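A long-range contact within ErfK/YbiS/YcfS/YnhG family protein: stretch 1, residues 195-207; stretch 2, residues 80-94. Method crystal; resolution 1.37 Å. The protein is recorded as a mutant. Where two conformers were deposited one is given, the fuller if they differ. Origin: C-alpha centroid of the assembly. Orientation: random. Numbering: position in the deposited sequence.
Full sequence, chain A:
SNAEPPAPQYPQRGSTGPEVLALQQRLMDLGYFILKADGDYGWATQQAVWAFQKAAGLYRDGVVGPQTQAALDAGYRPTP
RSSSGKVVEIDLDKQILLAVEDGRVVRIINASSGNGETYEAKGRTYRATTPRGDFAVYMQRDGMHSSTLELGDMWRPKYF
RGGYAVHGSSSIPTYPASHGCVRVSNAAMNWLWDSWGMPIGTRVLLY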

ATOM      1  N   SER A 195     -13.299  -0.919  -8.699  1.00 17.25           N
ATOM      2  CA  SER A 195     -12.737  -0.664 -10.022  0.50 18.79           C
ATOM      3  C   SER A 195     -11.984  -1.862 -10.554  1.00 18.05           C
ATOM      4  O   SER A 195     -12.259  -2.371 -11.643  1.00 21.76           O
ATOM      5  CB  SER A 195     -11.880   0.629 -10.024  0.50 25.06           C
ATOM      6  OG  SER A 195     -11.392   0.893 -11.334  0.50 27.97           O
ATOM      7  N   TRP A 196     -10.977  -2.292  -9.813  1.00 16.48           N
ATOM      8  CA  TRP A 196     -10.231  -3.505 -10.144  1.00 17.33           C
ATOM      9  C   TRP A 196     -11.085  -4.756 -10.048  1.00 17.64           C
ATOM     10  O   TRP A 196     -11.204  -5.507 -11.020  1.00 18.87           O
ATOM     11  CB  TRP A 196      -8.949  -3.633  -9.315  1.00 16.61           C
ATOM     12  CG  TRP A 196      -8.024  -4.611  -9.811  1.00 17.96           C
ATOM     13  CD1 TRP A 196      -7.504  -4.677 -11.042  1.00 18.93           C
ATOM     14  CD2 TRP A 196      -7.341  -5.604  -9.050  1.00 17.49           C
ATOM     15  NE1 TRP A 196      -6.606  -5.700 -11.157  1.00 19.53           N
ATOM     16  CE2 TRP A 196      -6.460  -6.269  -9.933  1.00 18.33           C
ATOM     17  CE3 TRP A 196      -7.460  -6.100  -7.733  1.00 15.04           C
ATOM     18  CZ2 TRP A 196      -5.668  -7.324  -9.524  1.00 17.29           C
ATOM     19  CZ3 TRP A 196      -6.663  -7.088  -7.289  1.00 17.06           C
ATOM     20  CH2 TRP A 196      -5.790  -7.700  -8.134  1.00 18.08           C
ATOM     21  N   GLY A 197     -11.672  -4.979  -8.892  1.00 16.58           N
ATOM     22  CA  GLY A 197     -12.412  -6.135  -8.528  1.00 17.71           C
ATOM     23  C   GLY A 197     -11.478  -7.156  -7.927  1.00 17.12           C
ATOM     24  O   GLY A 197     -10.453  -7.535  -8.501  1.00 19.94           O
HETATM   25  N   MSE A 198     -11.864  -7.609  -6.750  1.00 16.26           N
HETATM   26  CA  MSE A 198     -11.066  -8.565  -5.958  1.00 16.14           C
HETATM   27  C   MSE A 198     -12.075  -9.489  -5.321  1.00 14.57           C
HETATM   28  O   MSE A 198     -12.313  -9.479  -4.111  1.00 16.60           O
HETATM   29  CB  MSE A 198     -10.275  -7.704  -4.919  1.00 18.76           C
HETATM   30  CG  MSE A 198      -9.358  -8.484  -4.091  1.00 17.88           C
HETATM   31 SE   MSE A 198      -8.440  -7.155  -2.909  0.70 19.03          SE
HETATM   32  CE  MSE A 198      -7.867  -8.565  -1.642  1.00 19.21           C
ATOM     33  N   PRO A 199     -12.697 -10.359  -6.150  1.00 15.63           N
ATOM     34  CA  PRO A 199     -13.815 -11.109  -5.618  1.00 15.20           C
ATOM     35  C   PRO A 199     -13.428 -12.214  -4.695  1.00 14.03           C
ATOM     36  O   PRO A 199     -12.234 -12.593  -4.606  1.00 15.55           O
ATOM     37  CB  PRO A 199     -14.467 -11.741  -6.895  1.00 16.71           C
ATOM     38  CG  PRO A 199     -13.315 -11.752  -7.874  1.00 17.51           C
ATOM     39  CD  PRO A 199     -12.538 -10.496  -7.607  1.00 15.14           C
ATOM     40  N   ILE A 200     -14.391 -12.784  -3.990  1.00 15.69           N
ATOM     41  CA  ILE A 200     -14.179 -13.970  -3.218  0.50 13.78           C
ATOM     42  C   ILE A 200     -13.442 -14.992  -4.136  1.00 14.09           C
ATOM     43  O   ILE A 200     -13.826 -15.188  -5.293  1.00 18.84           O
ATOM     44  CB  ILE A 200     -15.544 -14.433  -2.624  0.50 12.36           C
ATOM     45  CG1 ILE A 200     -16.257 -13.310  -1.740  0.50 15.36           C
ATOM     46  CG2 ILE A 200     -15.363 -15.764  -1.881  0.50 13.15           C
ATOM     47  CD1 ILE A 200     -15.400 -12.825  -0.476  0.50 11.60           C
ATOM     48  N   GLY A 201     -12.429 -15.618  -3.584  1.00 13.41           N
ATOM     49  CA  GLY A 201     -11.634 -16.603  -4.261  1.00 15.21           C
ATOM     50  C   GLY A 201     -10.305 -16.062  -4.771  1.00 14.37           C
ATOM     51  O   GLY A 201      -9.424 -16.828  -5.159  1.00 15.18           O
ATOM     52  N   THR A 202     -10.136 -14.731  -4.799  1.00 13.44           N
ATOM     53  CA  THR A 202      -8.904 -14.139  -5.320  1.00 12.37           C
ATOM     54  C   THR A 202      -7.724 -14.585  -4.472  1.00 12.11           C
ATOM     55  O   THR A 202      -7.708 -14.419  -3.248  1.00 13.78           O
ATOM     56  CB  THR A 202      -9.005 -12.617  -5.369  1.00 14.07           C
ATOM     57  OG1 THR A 202     -10.076 -12.175  -6.187  1.00 15.62           O
ATOM     58  CG2 THR A 202      -7.730 -11.984  -5.851  1.00 14.98           C
ATOM     59  N   ARG A 203      -6.647 -15.005  -5.156  1.00 13.21           N
ATOM     60  CA  ARG A 203      -5.401 -15.377  -4.508  1.00 12.83           C
ATOM     61  C   ARG A 203      -4.793 -14.160  -3.798  1.00 12.58           C
ATOM     62  O   ARG A 203      -4.652 -13.092  -4.412  1.00 13.23           O
ATOM     63  CB  ARG A 203      -4.429 -15.929  -5.539  1.00 14.06           C
ATOM     64  CG  ARG A 203      -3.144 -16.514  -5.020  1.00 14.32           C
ATOM     65  CD  ARG A 203      -2.322 -16.973  -6.198  1.00 14.97           C
ATOM     66  NE  ARG A 203      -1.148 -17.675  -5.769  1.00 16.00           N
ATOM     67  CZ  ARG A 203      -0.091 -17.932  -6.525  1.00 15.74           C
ATOM     68  NH1 ARG A 203      -0.091 -17.506  -7.792  1.00 17.81           N
ATOM     69  NH2 ARG A 203       0.927 -18.601  -6.032  1.00 18.45           N
ATOM     70  N   VAL A 204      -4.282 -14.399  -2.617  1.00 12.46           N
ATOM     71  CA  VAL A 204      -3.562 -13.395  -1.847  1.00 12.16           C
ATOM     72  C   VAL A 204      -2.267 -14.080  -1.432  1.00 12.65           C
ATOM     73  O   VAL A 204      -2.265 -15.025  -0.654  1.00 14.75           O
ATOM     74  CB  VAL A 204      -4.311 -12.913  -0.571  1.00 13.45           C
ATOM     75  CG1 VAL A 204      -3.479 -11.848   0.179  1.00 14.93           C
ATOM     76  CG2 VAL A 204      -5.642 -12.330  -1.000  1.00 13.79           C
ATOM     77  N   LEU A 205      -1.141 -13.584  -1.963  1.00 12.86           N
ATOM     78  CA  LEU A 205       0.151 -14.186  -1.791  1.00 13.27           C
ATOM     79  C   LEU A 205       1.045 -13.246  -0.992  1.00 13.12           C
ATOM     80  O   LEU A 205       1.263 -12.128  -1.482  1.00 14.91           O
ATOM     81  CB  LEU A 205       0.733 -14.471  -3.212  1.00 15.83           C
ATOM     82  CG  LEU A 205       2.084 -15.004  -3.323  1.00 18.38           C
ATOM     83  CD1 LEU A 205       2.156 -16.383  -2.737  1.00 18.49           C
ATOM     84  CD2 LEU A 205       2.507 -15.047  -4.819  1.00 17.79           C
ATOM     85  N   LEU A 206       1.564 -13.659   0.155  1.00 13.51           N
ATOM     86  CA  LEU A 206       2.357 -12.782   1.033  1.00 13.04           C
ATOM     87  C   LEU A 206       3.721 -13.391   1.139  1.00 15.07           C
ATOM     88  O   LEU A 206       3.847 -14.611   1.394  1.00 15.82           O
ATOM     89  CB  LEU A 206       1.776 -12.584   2.388  1.00 14.89           C
ATOM     90  CG  LEU A 206       0.347 -12.059   2.457  1.00 12.95           C
ATOM     91  CD1 LEU A 206      -0.678 -13.212   2.443  1.00 14.61           C
ATOM     92  CD2 LEU A 206       0.125 -11.114   3.656  1.00 15.61           C
ATOM     93  N   TYR A 207       4.748 -12.574   0.994  1.00 13.67           N
ATOM     94  CA  TYR A 207       6.147 -13.099   1.095  1.00 15.94           C
ATOM     95  C   TYR A 207       7.089 -12.050   1.638  1.00 15.78           C
ATOM     96  O   TYR A 207       6.724 -10.845   1.660  1.00 15.80           O
ATOM     97  CB  TYR A 207       6.659 -13.495  -0.291  1.00 15.95           C
ATOM     98  CG  TYR A 207       6.322 -12.566  -1.420  1.00 14.84           C
ATOM     99  CD1 TYR A 207       7.105 -11.474  -1.666  1.00 16.32           C
ATOM    100  CD2 TYR A 207       5.249 -12.769  -2.231  1.00 14.86           C
ATOM    101  CE1 TYR A 207       6.829 -10.629  -2.703  1.00 14.47           C
ATOM    102  CE2 TYR A 207       4.951 -11.976  -3.311  1.00 17.09           C
ATOM    103  CZ  TYR A 207       5.752 -10.848  -3.528  1.00 14.87           C
ATOM    104  OH  TYR A 207       5.417 -10.002  -4.600  1.00 16.55           O
ATOM    105  OXT TYR A 207       8.214 -12.447   2.123  1.00 19.84           O
TER
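Stretch 2 80-94: PRSSSGKVVEIDLDK

The shortest polar contact between the two stretches joins the C-terminal residue to a buried acid: Tyr207 OH donates a hydrogen bond to Glu89 OE1 at 2.6 Å. The carboxylate of Glu89 is well provided for, because its own stretch turns back over it. Arg81 N donates to Glu89 OE1 at 2.8 Å, and both Ser82 N (2.8 Å) and Ser82 OG (2.6 Å) donate to Glu89 OE2. A glutamate suits this place because its two oxygens can accept all four hydrogens, fastening the loop before the strand and the tyrosine after the other strand to one carboxylate.

At the far end of the contact, Lys86 NZ donates to Gly197 O at 2.8 Å and lies 2.9 Å from Trp196 O. Gly197 is the first residue to leave the helix, with a positive phi that favours glycine, and its carbonyl is free to accept from the ammonium.

Between these ends the backbones run as neighbouring parallel strands, 203-206 against 86-91. Their axes approach to 4.7 Å and cross at -17°. The register sets Val204 beside Val88, Leu205 beside Glu89 and Leu206 beside Ile90. As is usual for parallel strands, a residue of one strand bonds to residues flanking its partner on the other: Val88 N donates to Arg203 O (2.9 Å), Leu205 N to Val88 O (2.8 Å), Ile90 N to Leu205 O (2.8 Å) and Tyr207 N to Ile90 O (3.0 Å). Leu92 N continues the ladder to Tyr207 O at 2.8 Å, just as stretch 2 enters helical phi/psi. Where the ladder begins, a water takes the place of a direct bond, accepting from Arg203 N at 3.0 Å and donating to Lys86 O at 2.6 Å.

Two long basic side chains cover aromatic rings. The guanidinium of Arg81 lies flat on Tyr207, planes at 7° and centres 3.9 Å apart; the opposite face of the ring meets Ile90 O. Arginine fits because its flat cation can stack while its methylenes also contribute, Arg81 CD standing 3.7 Å from the centroid of the Tyr207 ring. Lys86 does likewise along the indole of Trp196: its CD is 3.8 Å from the centroid of the six-membered ring, and NZ lies 3.9 Å from that of the five-membered ring, almost on the normal.

The rest is apolar packing. On the face carrying Val204, Leu206, Val88 and Ile90, branched aliphatic residues fill the space: Val204 CG1 and Leu206 CD2 each come within 3.9 Å of Ile90 CD1. Val88 CG2 also receives Trp196 CZ3 at 3.7 Å and the methyl CE of Met198, a selenomethionine, at 3.8 Å. The other face is more mixed. Leu205 CB rests 4.2 Å from Val87 CG1, and the extended Arg203 lays its CD 3.9 Å from the same Val87 CG1, while its NH1 reaches a water at 2.9 Å that donates to Ser84 O.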

ATOM      1  N   PRO A  80       6.368  -8.923 -10.130  1.00 15.43           N
ATOM      2  CA  PRO A  80       5.529  -9.794  -9.276  1.00 15.43           C
ATOM      3  C   PRO A  80       6.090 -11.243  -9.306  1.00 16.33           C
ATOM      4  O   PRO A  80       6.873 -11.610 -10.248  1.00 19.59           O
ATOM      5  CB  PRO A  80       4.207  -9.763  -9.934  1.00 19.71           C
ATOM      6  CG  PRO A  80       4.505  -9.432 -11.345  1.00 23.49           C
ATOM      7  CD  PRO A  80       5.745  -8.622 -11.400  1.00 20.44           C
ATOM      8  N   ARG A  81       5.665 -12.057  -8.345  1.00 15.98           N
ATOM      9  CA  ARG A  81       6.004 -13.446  -8.331  1.00 17.98           C
ATOM     10  C   ARG A  81       5.046 -14.331  -9.158  1.00 19.51           C
ATOM     11  O   ARG A  81       5.478 -15.382  -9.668  1.00 23.20           O
ATOM     12  CB  ARG A  81       6.050 -13.963  -6.914  1.00 22.01           C
ATOM     13  CG  ARG A  81       7.166 -13.358  -6.114  1.00 20.56           C
ATOM     14  CD  ARG A  81       7.434 -14.163  -4.878  1.00 26.21           C
ATOM     15  NE  ARG A  81       8.523 -13.574  -4.081  1.00 26.86           N
ATOM     16  CZ  ARG A  81       9.100 -14.198  -3.037  1.00 22.89           C
ATOM     17  NH1 ARG A  81       8.521 -15.375  -2.555  1.00 31.43           N
ATOM     18  NH2 ARG A  81       9.999 -13.490  -2.401  1.00 32.76           N
ATOM     19  N   SER A  82       3.770 -13.955  -9.228  1.00 18.17           N
ATOM     20  CA  SER A  82       2.824 -14.748  -9.952  1.00 17.41           C
ATOM     21  C   SER A  82       2.946 -14.476 -11.440  1.00 19.65           C
ATOM     22  O   SER A  82       3.430 -13.425 -11.868  1.00 19.56           O
ATOM     23  CB  SER A  82       1.401 -14.479  -9.429  1.00 17.88           C
ATOM     24  OG  SER A  82       0.983 -13.136  -9.724  1.00 16.53           O
ATOM     25  N   SER A  83       2.439 -15.435 -12.229  1.00 21.00           N
ATOM     26  CA  SER A  83       2.401 -15.436 -13.707  1.00 24.42           C
ATOM     27  C   SER A  83       1.059 -15.387 -14.413  1.00 27.70           C
ATOM     28  O   SER A  83       0.920 -15.011 -15.607  1.00 28.09           O
ATOM     29  CB  SER A  83       3.050 -16.680 -14.226  1.00 35.74           C
ATOM     30  OG  SER A  83       4.402 -16.658 -13.862  1.00 33.82           O
ATOM     31  N   SER A  84       0.048 -15.856 -13.733  1.00 23.88           N
ATOM     32  CA  SER A  84      -1.229 -15.887 -14.345  0.50 22.01           C
ATOM     33  C   SER A  84      -2.328 -15.556 -13.371  1.00 22.22           C
ATOM     34  O   SER A  84      -2.222 -15.764 -12.179  1.00 27.50           O
ATOM     35  CB  SER A  84      -1.477 -17.261 -14.924  0.50 23.75           C
ATOM     36  OG  SER A  84      -1.444 -18.190 -13.886  0.50 32.79           O
ATOM     37  N   GLY A  85      -3.377 -14.973 -13.946  1.00 22.57           N
ATOM     38  CA  GLY A  85      -4.585 -14.623 -13.248  1.00 23.80           C
ATOM     39  C   GLY A  85      -4.472 -13.428 -12.378  1.00 17.92           C
ATOM     40  O   GLY A  85      -3.453 -12.709 -12.425  1.00 19.27           O
ATOM     41  N   LYS A  86      -5.514 -13.153 -11.643  1.00 19.55           N
ATOM     42  CA  LYS A  86      -5.571 -11.992 -10.770  1.00 17.14           C
ATOM     43  C   LYS A  86      -5.031 -12.400  -9.401  1.00 17.03           C
ATOM     44  O   LYS A  86      -5.532 -13.390  -8.780  1.00 18.25           O
ATOM     45  CB  LYS A  86      -6.993 -11.541 -10.722  1.00 20.37           C
ATOM     46  CG  LYS A  86      -7.138 -10.368  -9.793  1.00 23.14           C
ATOM     47  CD  LYS A  86      -8.483  -9.692  -9.864  1.00 22.43           C
ATOM     48  CE  LYS A  86      -8.659  -8.889 -11.093  1.00 24.38           C
ATOM     49  NZ  LYS A  86      -9.872  -8.050 -11.145  1.00 25.91           N
ATOM     50  N   VAL A  87      -4.047 -11.647  -8.897  1.00 15.86           N
ATOM     51  CA  VAL A  87      -3.406 -12.010  -7.621  1.00 14.65           C
ATOM     52  C   VAL A  87      -3.111 -10.706  -6.883  1.00 12.41           C
ATOM     53  O   VAL A  87      -2.669  -9.745  -7.493  1.00 14.34           O
ATOM     54  CB  VAL A  87      -2.115 -12.824  -7.903  1.00 15.22           C
ATOM     55  CG1 VAL A  87      -1.455 -13.192  -6.564  1.00 15.90           C
ATOM     56  CG2 VAL A  87      -2.374 -13.990  -8.809  1.00 17.17           C
ATOM     57  N   VAL A  88      -3.388 -10.730  -5.592  1.00 12.41           N
ATOM     58  CA  VAL A  88      -2.927  -9.683  -4.702  1.00 12.22           C
ATOM     59  C   VAL A  88      -1.656 -10.179  -4.018  1.00 13.71           C
ATOM     60  O   VAL A  88      -1.681 -11.186  -3.329  1.00 14.95           O
ATOM     61  CB  VAL A  88      -3.980  -9.352  -3.659  1.00 13.52           C
ATOM     62  CG1 VAL A  88      -3.460  -8.349  -2.621  1.00 15.38           C
ATOM     63  CG2 VAL A  88      -5.180  -8.733  -4.357  1.00 15.27           C
ATOM     64  N   GLU A  89      -0.543  -9.515  -4.317  1.00 12.59           N
ATOM     65  CA  GLU A  89       0.719  -9.885  -3.723  1.00 12.94           C
ATOM     66  C   GLU A  89       1.068  -8.850  -2.669  1.00 12.26           C
ATOM     67  O   GLU A  89       0.985  -7.630  -2.910  1.00 14.82           O
ATOM     68  CB  GLU A  89       1.829  -9.949  -4.772  1.00 13.75           C
ATOM     69  CG  GLU A  89       1.569 -10.981  -5.848  1.00 15.41           C
ATOM     70  CD  GLU A  89       2.712 -11.318  -6.818  1.00 15.71           C
ATOM     71  OE1 GLU A  89       3.877 -10.973  -6.440  1.00 16.82           O
ATOM     72  OE2 GLU A  89       2.399 -11.868  -7.907  1.00 16.96           O
ATOM     73  N   ILE A  90       1.543  -9.305  -1.501  1.00 11.88           N
ATOM     74  CA  ILE A  90       1.940  -8.400  -0.461  1.00 11.59           C
ATOM     75  C   ILE A  90       3.384  -8.736  -0.111  1.00 13.00           C
ATOM     76  O   ILE A  90       3.736  -9.811   0.361  1.00 13.87           O
ATOM     77  CB  ILE A  90       0.989  -8.566   0.756  1.00 14.35           C
ATOM     78  CG1 ILE A  90      -0.482  -8.235   0.324  1.00 18.18           C
ATOM     79  CG2 ILE A  90       1.473  -7.640   1.862  1.00 16.77           C
ATOM     80  CD1 ILE A  90      -1.569  -8.636   1.217  1.00 19.41           C
ATOM     81  N   ASP A  91       4.246  -7.747  -0.419  1.00 12.10           N
ATOM     82  CA  ASP A  91       5.667  -7.792  -0.152  1.00 13.39           C
ATOM     83  C   ASP A  91       5.920  -7.252   1.200  1.00 12.19           C
ATOM     84  O   ASP A  91       5.864  -6.029   1.401  1.00 13.73           O
ATOM     85  CB  ASP A  91       6.440  -7.073  -1.279  1.00 13.66           C
ATOM     86  CG  ASP A  91       7.939  -7.169  -1.116  1.00 13.87           C
ATOM     87  OD1 ASP A  91       8.441  -7.304   0.037  1.00 16.02           O
ATOM     88  OD2 ASP A  91       8.608  -7.089  -2.183  1.00 17.35           O
ATOM     89  N   LEU A  92       6.121  -8.125   2.184  1.00 13.75           N
ATOM     90  CA  LEU A  92       6.270  -7.714   3.579  1.00 14.56           C
ATOM     91  C   LEU A  92       7.530  -6.949   3.849  1.00 11.56           C
ATOM     92  O   LEU A  92       7.530  -6.025   4.665  1.00 15.46           O
ATOM     93  CB  LEU A  92       6.097  -8.896   4.515  1.00 15.90           C
ATOM     94  CG  LEU A  92       4.735  -9.605   4.446  1.00 16.81           C
ATOM     95  CD1 LEU A  92       4.775 -10.859   5.246  1.00 23.69           C
ATOM     96  CD2 LEU A  92       3.624  -8.624   4.893  1.00 18.19           C
ATOM     97  N   ASP A  93       8.636  -7.264   3.155  1.00 13.68           N
ATOM     98  CA  ASP A  93       9.862  -6.520   3.329  1.00 14.21           C
ATOM     99  C   ASP A  93       9.732  -5.081   2.829  1.00 13.07           C
ATOM    100  O   ASP A  93      10.197  -4.114   3.470  1.00 14.82           O
ATOM    101  CB  ASP A  93      11.029  -7.190   2.622  1.00 15.65           C
ATOM    102  CG  ASP A  93      11.474  -8.480   3.309  1.00 22.89           C
ATOM    103  OD1 ASP A  93      10.952  -8.883   4.384  1.00 26.35           O
ATOM    104  OD2 ASP A  93      12.335  -9.124   2.686  1.00 31.34           O
ATOM    105  N   LYS A  94       9.116  -4.903   1.684  1.00 12.72           N
ATOM    106  CA  LYS A  94       8.921  -3.590   1.093  1.00 12.24           C
ATOM    107  C   LYS A  94       7.688  -2.858   1.591  1.00 11.72           C
ATOM    108  O   LYS A  94       7.554  -1.643   1.419  1.00 13.12           O
ATOM    109  CB  LYS A  94       8.922  -3.651  -0.439  1.00 13.64           C
ATOM    110  CG  LYS A  94      10.252  -4.097  -0.999  1.00 13.19           C
ATOM    111  CD  LYS A  94      10.285  -4.024  -2.521  1.00 14.18           C
ATOM    112  CE  LYS A  94      11.700  -4.247  -3.077  1.00 18.86           C
ATOM    113  NZ  LYS A  94      11.753  -4.120  -4.558  1.00 18.54           N
TER
HETATM  114  O   HOH W   1       1.180 -17.990 -10.897  1.00 27.32           O
HETATM  115  O   HOH W   2      -2.267 -17.160  -9.725  1.00 21.13           O
HETATM  116  O   HOH W   3      -6.775 -15.612  -8.058  1.00 17.60           O
HETATM  117  O   HOH W   4       9.201  -9.535   1.206  1.00 18.09           O